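Local atomic coordinates of beta-lactamase-like protein (Koribacter versatilis, PDB entry 6B9V), a protein that probably hydrolyses the diphosphate bond of reactive FAD photoproducts, as a PhnP-family enzyme of the metallo-beta-lactamase fold carrying manganese and zinc ions. Residues T8-G13 with S41-Y46; R36-S41 with A252-K257; K152-P157 with M187-G192. All coordinates share one frame; numbering follows the deposited sequence.

Interactions 1 and 2 form one continuous region near the middle of the chain, share Ser-41 and touch directly: Thr-8 OG1 meets Lys-257 NZ, and Ser-12 OG meets Asp-254 OD1. Interaction 1 is buried and pairs the end of strand 2-9 and the bulge after it with strand 41-46, mainly by backbone hydrogen bonds. Interaction 2 is partly buried and pairs two loops, so side-chain charges and waters do the work there. Interaction 3, on the other side of the chain's centre from interaction 2, packs residues 187-192 on a strand of the second sheet mainly through carbon and sulfur. Its Phe-153 touches Tyr-46 of interaction 1, at the far end of strand 41-46 from the manganese ions.

Interaction 1 of 3, residues T8-G13 with S41-Y46; sequences TVLGSG and SVMVQY
Thr-8 and Met-43 form an antiparallel hydrogen-bonded pair, and their side chains run parallel and close along one face. Thr-8 N donates to Met-43 O over 2.9 Å, and Met-43 N returns the bond to Thr-8 O. The methionine holds CG between its own backbone N and carbonyl carbon (chi1 59°); the extended chain beyond carries CE to 3.8 Å from Thr-8 CB. Threonine suits this place because it offers carbon to that methyl while its hydroxyl, anti to the carbonyl carbon, reaches Lys-257 and a water shared with Gln-45 OE1. On the other face Val-9 and Val-42 are a non-hydrogen-bonded pair, and their branched, beta-forming side chains touch lightly, Val-9 CG2 to Val-42 CG1 at 4.4 Å.

Leu-10 then breaks the alternation. Its CG stands anti to the carbonyl carbon (chi1 -56°), and the side chain crosses that of Met-43 at about a right angle: CD2 lies 4.0 Å from Met-43 CG, while CD1 comes within 3.6 Å of Ser-41 OG. Leu-10 and Gly-11 together face Ser-41 in a classic beta bulge. Leu-10 N donates to Ser-41 O at 2.9 Å, a bent bond (139°), and Gly-11 N reaches the same oxygen on a lone pair at 3.2 Å. Ser-41 OG, anti to its backbone N, bonds to the carbonyls of Ile-53 and Asp-54.

The chemistry implies a buried seam in which two N-H groups grip Ser-41 O, and the hydroxyl of Ser-41, opposite the bulge, ties strand 41-46 to the end of strand 49-53 and to Asp-54; the Ser-41 side chain lies about 7 Å from that of the manganese ligand His-83.

Interaction 2 of 3, residues R36-S41 with A252-K257; sequences RRLRPS and AHDGLK
Leu-38 N donates to Asp-254 OD2 in an almost straight bond of 2.8 Å (177°), using the oxygen's syn lone pair. This carboxylate is the tight part of the contact. The leucine side chain crosses the aspartate at about a right angle, with CG 3.5 Å from OD2, so carbon packs against the same oxygen that the backbone holds. Arg-65 forms a salt bridge with OD2, and Ser-12 OG bonds to OD1; with both oxygens engaged, the group probably stays charged. An aspartate fits because its CB already points at residues 36-41, and one short step delivers OD2 to Leu-38 N.

Alongside, Arg-37 runs extended from CG to NE and sends NH1 to Ala-252 O at 2.9 Å. The carbonyl oxygen lies near the guanidinium plane, at its edge. NH1 also meets Ser-12 OG and NH2 meets His-238 ND1, so it joins residues 252-257, the loop of Ser-12 and the start of helix 238-244.

The looser side runs through water. One molecule donates to Arg-36 O at 2.8 Å and accepts from Asp-254 N at 2.9 Å; a second links Arg-36 NH1 to Asp-254 OD2. The Arg-36 guanidinium turns to Glu-61 in a salt bridge, and Arg-60 of the second subunit packs on Leu-38.

His-253 to Leu-256 form a type II beta turn, closed by Leu-256 N to His-253 O at 3.2 Å. Gly-255 takes the third position, where a side chain would press on the preceding carbonyl. The turn links strand 249-251 of one sheet to strand 257-263 of the other, a connection between the two sheets of the metallo-beta-lactamase sandwich.

Interaction 3 of 3, residues K152-P157 with M187-G192; sequences KFIPVP and MEMLRG
Met-189 reaches across to Ile-154 and Val-156, and apolar contact carries most of this interface. The methionine starts with CG anti to its carbonyl carbon, SD continues extended (chi2 173°), and chi3 (72°) then bends CE toward the strand. That methyl lies 3.5 Å from Ile-154 CG2 and 4.1 Å from Val-156 CG2. The side chains of Met-189 and Ile-154 cross obliquely, whereas those of Met-189 and Val-156 run antiparallel past one another. The sulfur makes a looser touch, Met-189 SD to Pro-157 CD at 4.4 Å. Beside it Leu-190 closes the patch, its CD1 4.3 Å from Val-156 CG1. A long, unbranched methionine suits the task of spanning a backbone separation of 7.4 Å between Val-156 CA and Met-189 CA, and the beta-branched partners suit a strand.

No hydrogen bond joins the two segments; the carbonyl oxygen Pro-155 O has the methyl Met-189 CE near it, at 3.6 Å. Part of the strand's backbone pairs with strand 163-170, Ile-154 bonding with Arg-169 and Val-156 with Gly-167, and prolines occupy the alternate positions 155 and 157. Arg-169 also donates from NH1 to the carbonyls of Met-189 and Arg-191, a polar tie between strand 163-170 and the loop.

Charge appears within the loop, where Arg-191 NH2 forms a salt bridge with Glu-188 OE2 at 3.0 Å.

Met-187 to Leu-190 make a type I beta turn that starts on Met-187 of helix 184-187. Helix and turn belong to the beta-alpha-beta crossover joining the parallel strands 173-176 and 195-199. The turn, at the end of this short helix, covers strand 151-160, and Leu-190 also meets Leu-222 of helix 212-222, consistent with the alpha-beta-beta-alpha sandwich of metallo-beta-lactamases.

Interaction 1 of 3, residues T8-G13 with S41-Y46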
loop_
_atom_site.group_PDB
_atom_site.type_symbol
_atom_site.label_atom_id
_atom_site.label_comp_id
_atom_site.label_asym_id
_atom_site.label_seq_id
_atom_site.Cartn_x
_atom_site.Cartn_y
_atom_site.Cartn_z
ATOM N N THR A 8 14.802 -10.336 -8.809
ATOM C CA THR A 8 14.322 -10.513 -7.436
ATOM C C THR A 8 12.812 -10.422 -7.394
ATOM O O THR A 8 12.221 -9.483 -7.942
ATOM C CB THR A 8 14.912 -9.444 -6.477
ATOM O OG1 THR A 8 16.331 -9.556 -6.471
ATOM C CG2 THR A 8 14.387 -9.630 -5.056
ATOM N N VAL A 9 12.190 -11.403 -6.751
ATOM C CA VAL A 9 10.752 -11.392 -6.548
ATOM C C VAL A 9 10.397 -10.485 -5.370
ATOM O O VAL A 9 10.751 -10.772 -4.226
ATOM C CB VAL A 9 10.222 -12.812 -6.298
ATOM C CG1 VAL A 9 8.718 -12.795 -6.064
ATOM C CG2 VAL A 9 10.593 -13.733 -7.497
ATOM N N LEU A 10 9.717 -9.384 -5.661
ATOM C CA LEU A 10 9.261 -8.455 -4.619
ATOM C C LEU A 10 7.936 -8.918 -4.013
ATOM O O LEU A 10 7.685 -8.720 -2.822
ATOM C CB LEU A 10 9.116 -7.040 -5.193
ATOM C CG LEU A 10 10.388 -6.490 -5.853
ATOM C CD1 LEU A 10 10.136 -5.094 -6.449
ATOM C CD2 LEU A 10 11.586 -6.436 -4.868
ATOM N N GLY A 11 7.088 -9.541 -4.833
ATOM C CA GLY A 11 5.859 -10.130 -4.328
ATOM C C GLY A 11 5.418 -11.258 -5.255
ATOM O O GLY A 11 5.565 -11.147 -6.456
ATOM N N SER A 12 4.919 -12.346 -4.678
ATOM C CA SER A 12 4.521 -13.523 -5.448
ATOM C C SER A 12 3.020 -13.791 -5.329
ATOM O O SER A 12 2.522 -14.810 -5.802
ATOM C CB SER A 12 5.320 -14.747 -4.976
ATOM O OG SER A 12 5.054 -15.034 -3.603
ATOM N N GLY A 13 2.290 -12.876 -4.692
ATOM C CA GLY A 13 0.907 -13.147 -4.342
ATOM C C GLY A 13 -0.133 -12.569 -5.297
ATOM O O GLY A 13 0.185 -11.818 -6.215
ATOM N N SER A 41 5.186 -8.434 -8.253
ATOM C CA SER A 41 6.183 -7.504 -8.826
ATOM C C SER A 41 7.574 -8.122 -8.768
ATOM O O SER A 41 7.873 -8.870 -7.840
ATOM C CB SER A 41 6.186 -6.161 -8.066
ATOM O OG SER A 41 7.235 -5.310 -8.498
ATOM N N VAL A 42 8.420 -7.820 -9.755
ATOM C CA VAL A 42 9.812 -8.248 -9.711
ATOM C C VAL A 42 10.691 -7.056 -10.073
ATOM O O VAL A 42 10.216 -6.097 -10.687
ATOM C CB VAL A 42 10.143 -9.419 -10.691
ATOM C CG1 VAL A 42 9.346 -10.655 -10.339
ATOM C CG2 VAL A 42 9.889 -9.022 -12.148
ATOM N N MET A 43 11.960 -7.116 -9.674
ATOM C CA MET A 43 12.939 -6.175 -10.202
ATOM C C MET A 43 14.096 -6.908 -10.861
ATOM O O MET A 43 14.376 -8.063 -10.554
ATOM C CB MET A 43 13.455 -5.246 -9.100
ATOM C CG MET A 43 14.104 -5.963 -7.946
ATOM S SD MET A 43 14.887 -4.755 -6.838
ATOM C CE MET A 43 15.887 -5.799 -5.785
ATOM N N VAL A 44 14.756 -6.213 -11.781
ATOM C CA VAL A 44 15.848 -6.755 -12.559
ATOM C C VAL A 44 17.044 -5.837 -12.407
ATOM O O VAL A 44 16.943 -4.643 -12.676
ATOM C CB VAL A 44 15.479 -6.877 -14.057
ATOM C CG1 VAL A 44 16.625 -7.494 -14.838
ATOM C CG2 VAL A 44 14.187 -7.684 -14.242
ATOM N N GLN A 45 18.171 -6.385 -11.974
ATOM C CA GLN A 45 19.370 -5.585 -11.761
ATOM C C GLN A 45 20.477 -6.004 -12.704
ATOM O O GLN A 45 20.748 -7.197 -12.867
ATOM C CB GLN A 45 19.849 -5.700 -10.313
ATOM C CG GLN A 45 18.962 -4.968 -9.356
ATOM C CD GLN A 45 19.230 -5.340 -7.924
ATOM O OE1 GLN A 45 19.154 -6.506 -7.559
ATOM N NE2 GLN A 45 19.565 -4.347 -7.105
ATOM N N TYR A 46 21.110 -5.018 -13.331
ATOM C CA TYR A 46 22.204 -5.309 -14.258
ATOM C C TYR A 46 23.000 -4.056 -14.528
ATOM O O TYR A 46 22.421 -2.985 -14.698
ATOM C CB TYR A 46 21.678 -5.881 -15.580
ATOM C CG TYR A 46 20.704 -4.975 -16.298
ATOM C CD1 TYR A 46 21.140 -4.072 -17.258
ATOM C CD2 TYR A 46 19.342 -5.025 -16.010
ATOM C CE1 TYR A 46 20.249 -3.243 -17.914
ATOM C CE2 TYR A 46 18.440 -4.200 -16.662
ATOM C CZ TYR A 46 18.906 -3.309 -17.613
ATOM O OH TYR A 46 18.017 -2.494 -18.268
HETATM O O HOH W 1 17.170 -8.008 -8.729
#

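Interaction 2 of 3, residues R36-S41 with A252-K257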
loop_
_atom_site.group_PDB
_atom_site.type_symbol
_atom_site.label_atom_id
_atom_site.label_comp_id
_atom_site.label_asym_id
_atom_site.label_seq_id
_atom_site.Cartn_x
_atom_site.Cartn_y
_atom_site.Cartn_z
ATOM N N ARG A 36 3.509 -16.283 3.104
ATOM C CA ARG A 36 3.247 -14.853 3.186
ATOM C C ARG A 36 3.658 -14.230 1.874
ATOM O O ARG A 36 4.826 -14.311 1.483
ATOM C CB ARG A 36 4.009 -14.197 4.343
ATOM C CG ARG A 36 3.782 -12.688 4.469
ATOM C CD ARG A 36 4.707 -12.081 5.565
ATOM N NE ARG A 36 4.385 -10.694 5.930
ATOM C CZ ARG A 36 4.751 -9.628 5.218
ATOM N NH1 ARG A 36 5.421 -9.787 4.086
ATOM N NH2 ARG A 36 4.434 -8.401 5.620
ATOM N N ARG A 37 2.698 -13.614 1.191
ATOM C CA ARG A 37 2.935 -13.126 -0.161
ATOM C C ARG A 37 2.397 -11.708 -0.372
ATOM O O ARG A 37 1.195 -11.479 -0.262
ATOM C CB ARG A 37 2.286 -14.078 -1.176
ATOM C CG ARG A 37 2.623 -15.569 -0.993
ATOM C CD ARG A 37 2.059 -16.348 -2.213
ATOM N NE ARG A 37 2.240 -17.789 -2.083
ATOM C CZ ARG A 37 3.336 -18.458 -2.443
ATOM N NH1 ARG A 37 4.389 -17.825 -2.943
ATOM N NH2 ARG A 37 3.381 -19.775 -2.293
ATOM N N LEU A 38 3.284 -10.764 -0.684
ATOM C CA LEU A 38 2.843 -9.417 -1.066
ATOM C C LEU A 38 2.384 -9.390 -2.528
ATOM O O LEU A 38 2.506 -10.392 -3.247
ATOM C CB LEU A 38 3.967 -8.399 -0.852
ATOM C CG LEU A 38 4.536 -8.387 0.566
ATOM C CD1 LEU A 38 5.644 -7.330 0.712
ATOM C CD2 LEU A 38 3.411 -8.135 1.583
ATOM N N ARG A 39 1.832 -8.270 -2.974
ATOM C CA ARG A 39 1.296 -8.176 -4.306
ATOM C C ARG A 39 2.384 -8.315 -5.406
ATOM O O ARG A 39 3.523 -8.109 -5.126
ATOM C CB ARG A 39 0.432 -6.912 -4.484
ATOM C CG ARG A 39 -1.039 -7.079 -4.100
ATOM C CD ARG A 39 -1.270 -7.565 -2.700
ATOM N NE ARG A 39 -1.107 -6.531 -1.699
ATOM C CZ ARG A 39 -2.044 -5.709 -1.295
ATOM N NH1 ARG A 39 -3.272 -5.768 -1.779
ATOM N NH2 ARG A 39 -1.763 -4.801 -0.432
ATOM N N PRO A 40 1.986 -8.650 -6.636
ATOM C CA PRO A 40 2.975 -9.220 -7.570
ATOM C C PRO A 40 3.865 -8.231 -8.341
ATOM O O PRO A 40 3.362 -7.328 -9.010
ATOM C CB PRO A 40 2.093 -10.034 -8.543
ATOM C CG PRO A 40 0.786 -9.297 -8.585
ATOM C CD PRO A 40 0.600 -8.756 -7.152
ATOM N N SER A 41 5.186 -8.434 -8.253
ATOM C CA SER A 41 6.183 -7.504 -8.826
ATOM C C SER A 41 7.574 -8.122 -8.768
ATOM O O SER A 41 7.873 -8.870 -7.840
ATOM C CB SER A 41 6.186 -6.161 -8.066
ATOM O OG SER A 41 7.235 -5.310 -8.498
ATOM N N ALA A 252 7.021 -19.579 -7.063
ATOM C CA ALA A 252 7.948 -18.564 -6.533
ATOM C C ALA A 252 7.662 -18.248 -5.062
ATOM O O ALA A 252 6.642 -18.675 -4.507
ATOM C CB ALA A 252 7.876 -17.287 -7.356
ATOM N N HIS A 253 8.559 -17.487 -4.432
ATOM C CA HIS A 253 8.288 -16.955 -3.094
ATOM C C HIS A 253 8.847 -15.539 -2.988
ATOM O O HIS A 253 9.743 -15.153 -3.757
ATOM C CB HIS A 253 8.887 -17.847 -1.984
ATOM C CG HIS A 253 10.378 -17.972 -2.031
ATOM N ND1 HIS A 253 11.023 -19.018 -2.670
ATOM C CD2 HIS A 253 11.362 -17.198 -1.509
ATOM C CE1 HIS A 253 12.325 -18.878 -2.535
ATOM N NE2 HIS A 253 12.561 -17.780 -1.836
ATOM N N ASP A 254 8.292 -14.760 -2.067
ATOM C CA ASP A 254 8.792 -13.399 -1.841
ATOM C C ASP A 254 10.262 -13.446 -1.437
ATOM O O ASP A 254 10.618 -14.143 -0.484
ATOM C CB ASP A 254 7.986 -12.686 -0.741
ATOM C CG ASP A 254 6.581 -12.287 -1.184
ATOM O OD1 ASP A 254 6.035 -12.854 -2.163
ATOM O OD2 ASP A 254 5.993 -11.407 -0.519
ATOM N N GLY A 255 11.114 -12.689 -2.125
ATOM C CA GLY A 255 12.520 -12.640 -1.769
ATOM C C GLY A 255 13.405 -13.539 -2.621
ATOM O O GLY A 255 14.630 -13.453 -2.564
ATOM N N LEU A 256 12.788 -14.397 -3.424
ATOM C CA LEU A 256 13.545 -15.257 -4.335
ATOM C C LEU A 256 14.449 -14.451 -5.267
ATOM O O LEU A 256 13.991 -13.524 -5.932
ATOM C CB LEU A 256 12.588 -16.107 -5.169
ATOM C CG LEU A 256 13.193 -17.012 -6.249
ATOM C CD1 LEU A 256 14.145 -18.023 -5.641
ATOM C CD2 LEU A 256 12.045 -17.714 -6.991
ATOM N N LYS A 257 15.728 -14.803 -5.316
ATOM C CA LYS A 257 16.656 -14.151 -6.229
ATOM C C LYS A 257 17.206 -15.169 -7.224
ATOM O O LYS A 257 17.584 -16.267 -6.843
ATOM C CB LYS A 257 17.806 -13.474 -5.456
ATOM C CG LYS A 257 17.357 -12.248 -4.681
ATOM C CD LYS A 257 18.534 -11.535 -4.016
ATOM C CE LYS A 257 18.097 -10.222 -3.396
ATOM N NZ LYS A 257 17.854 -9.138 -4.406
HETATM O O HOH W 2 6.179 -15.836 -0.369
HETATM O O HOH W 3 6.436 -11.382 2.286
#

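Interaction 3 of 3, residues K152-P157 with M187-G192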
loop_
_atom_site.group_PDB
_atom_site.type_symbol
_atom_site.label_atom_id
_atom_site.label_comp_id
_atom_site.label_asym_id
_atom_site.label_seq_id
_atom_site.Cartn_x
_atom_site.Cartn_y
_atom_site.Cartn_z
ATOM N N LYS A 152 17.428 -5.109 -24.060
ATOM C CA LYS A 152 16.125 -5.038 -24.714
ATOM C C LYS A 152 15.064 -5.782 -23.910
ATOM O O LYS A 152 15.222 -6.957 -23.587
ATOM C CB LYS A 152 16.202 -5.582 -26.140
ATOM C CG LYS A 152 17.041 -4.713 -27.060
ATOM C CD LYS A 152 16.693 -4.917 -28.527
ATOM C CE LYS A 152 16.920 -6.357 -28.952
ATOM N NZ LYS A 152 18.362 -6.731 -28.886
ATOM N N PHE A 153 13.992 -5.069 -23.569
ATOM C CA PHE A 153 12.818 -5.660 -22.945
ATOM C C PHE A 153 11.725 -5.803 -23.998
ATOM O O PHE A 153 11.171 -4.817 -24.471
ATOM C CB PHE A 153 12.329 -4.801 -21.774
ATOM C CG PHE A 153 13.124 -4.980 -20.514
ATOM C CD1 PHE A 153 14.433 -4.540 -20.433
ATOM C CD2 PHE A 153 12.548 -5.567 -19.396
ATOM C CE1 PHE A 153 15.163 -4.703 -19.256
ATOM C CE2 PHE A 153 13.274 -5.738 -18.225
ATOM C CZ PHE A 153 14.583 -5.303 -18.158
ATOM N N ILE A 154 11.423 -7.035 -24.374
ATOM C CA ILE A 154 10.491 -7.306 -25.464
ATOM C C ILE A 154 9.094 -7.508 -24.895
ATOM O O ILE A 154 8.897 -8.390 -24.073
ATOM C CB ILE A 154 10.919 -8.561 -26.254
ATOM C CG1 ILE A 154 12.401 -8.459 -26.633
ATOM C CG2 ILE A 154 10.047 -8.746 -27.489
ATOM C CD1 ILE A 154 13.026 -9.782 -26.987
ATOM N N PRO A 155 8.127 -6.682 -25.318
ATOM C CA PRO A 155 6.743 -6.899 -24.878
ATOM C C PRO A 155 6.185 -8.179 -25.498
ATOM O O PRO A 155 6.362 -8.426 -26.695
ATOM C CB PRO A 155 5.996 -5.661 -25.400
ATOM C CG PRO A 155 7.083 -4.659 -25.757
ATOM C CD PRO A 155 8.248 -5.501 -26.190
ATOM N N VAL A 156 5.529 -8.979 -24.671
ATOM C CA VAL A 156 4.939 -10.238 -25.085
ATOM C C VAL A 156 3.446 -10.175 -24.823
ATOM O O VAL A 156 3.026 -10.194 -23.670
ATOM C CB VAL A 156 5.546 -11.429 -24.320
ATOM C CG1 VAL A 156 4.889 -12.754 -24.771
ATOM C CG2 VAL A 156 7.055 -11.471 -24.525
ATOM N N PRO A 157 2.644 -10.059 -25.883
ATOM C CA PRO A 157 1.199 -9.954 -25.653
ATOM C C PRO A 157 0.640 -11.199 -24.984
ATOM O O PRO A 157 0.938 -12.308 -25.428
ATOM C CB PRO A 157 0.626 -9.786 -27.062
ATOM C CG PRO A 157 1.803 -9.248 -27.901
ATOM C CD PRO A 157 3.012 -9.894 -27.303
ATOM N N MET A 187 3.675 -17.571 -27.766
ATOM C CA MET A 187 4.307 -18.801 -27.313
ATOM C C MET A 187 5.631 -18.961 -28.040
ATOM O O MET A 187 6.624 -19.428 -27.460
ATOM C CB MET A 187 3.413 -20.013 -27.560
ATOM C CG MET A 187 2.180 -20.053 -26.675
ATOM S SD MET A 187 2.566 -20.538 -24.996
ATOM C CE MET A 187 2.847 -22.301 -25.209
ATOM N N GLU A 188 5.646 -18.545 -29.304
ATOM C CA GLU A 188 6.853 -18.691 -30.118
ATOM C C GLU A 188 7.987 -17.771 -29.679
ATOM O O GLU A 188 9.139 -18.006 -30.034
ATOM C CB GLU A 188 6.530 -18.448 -31.591
ATOM C CG GLU A 188 5.791 -19.621 -32.221
ATOM C CD GLU A 188 6.450 -20.962 -31.904
ATOM O OE1 GLU A 188 7.677 -21.091 -32.117
ATOM O OE2 GLU A 188 5.749 -21.885 -31.430
ATOM N N MET A 189 7.654 -16.739 -28.905
ATOM C CA MET A 189 8.634 -15.766 -28.411
ATOM C C MET A 189 9.285 -16.223 -27.109
ATOM O O MET A 189 10.215 -15.585 -26.611
ATOM C CB MET A 189 7.969 -14.397 -28.170
ATOM C CG MET A 189 7.307 -13.763 -29.403
ATOM S SD MET A 189 6.394 -12.270 -28.941
ATOM C CE MET A 189 7.742 -11.155 -28.591
ATOM N N LEU A 190 8.774 -17.308 -26.538
ATOM C CA LEU A 190 9.110 -17.662 -25.164
ATOM C C LEU A 190 9.914 -18.952 -25.045
ATOM O O LEU A 190 9.965 -19.552 -23.981
ATOM C CB LEU A 190 7.826 -17.783 -24.341
ATOM C CG LEU A 190 7.079 -16.470 -24.099
ATOM C CD1 LEU A 190 5.748 -16.761 -23.406
ATOM C CD2 LEU A 190 7.924 -15.518 -23.260
ATOM N N ARG A 191 10.552 -19.374 -26.133
ATOM C CA ARG A 191 11.301 -20.624 -26.108
ATOM C C ARG A 191 12.766 -20.401 -25.748
ATOM O O ARG A 191 13.319 -19.327 -25.974
ATOM C CB ARG A 191 11.199 -21.341 -27.457
ATOM C CG ARG A 191 9.782 -21.705 -27.827
ATOM C CD ARG A 191 9.745 -22.725 -28.955
ATOM N NE ARG A 191 8.378 -22.974 -29.407
ATOM C CZ ARG A 191 7.520 -23.787 -28.794
ATOM N NH1 ARG A 191 7.883 -24.431 -27.693
ATOM N NH2 ARG A 191 6.298 -23.954 -29.282
ATOM N N GLY A 192 13.383 -21.434 -25.188
ATOM C CA GLY A 192 14.799 -21.400 -24.881
ATOM C C GLY A 192 15.172 -20.454 -23.752
ATOM O O GLY A 192 16.270 -19.912 -23.751
#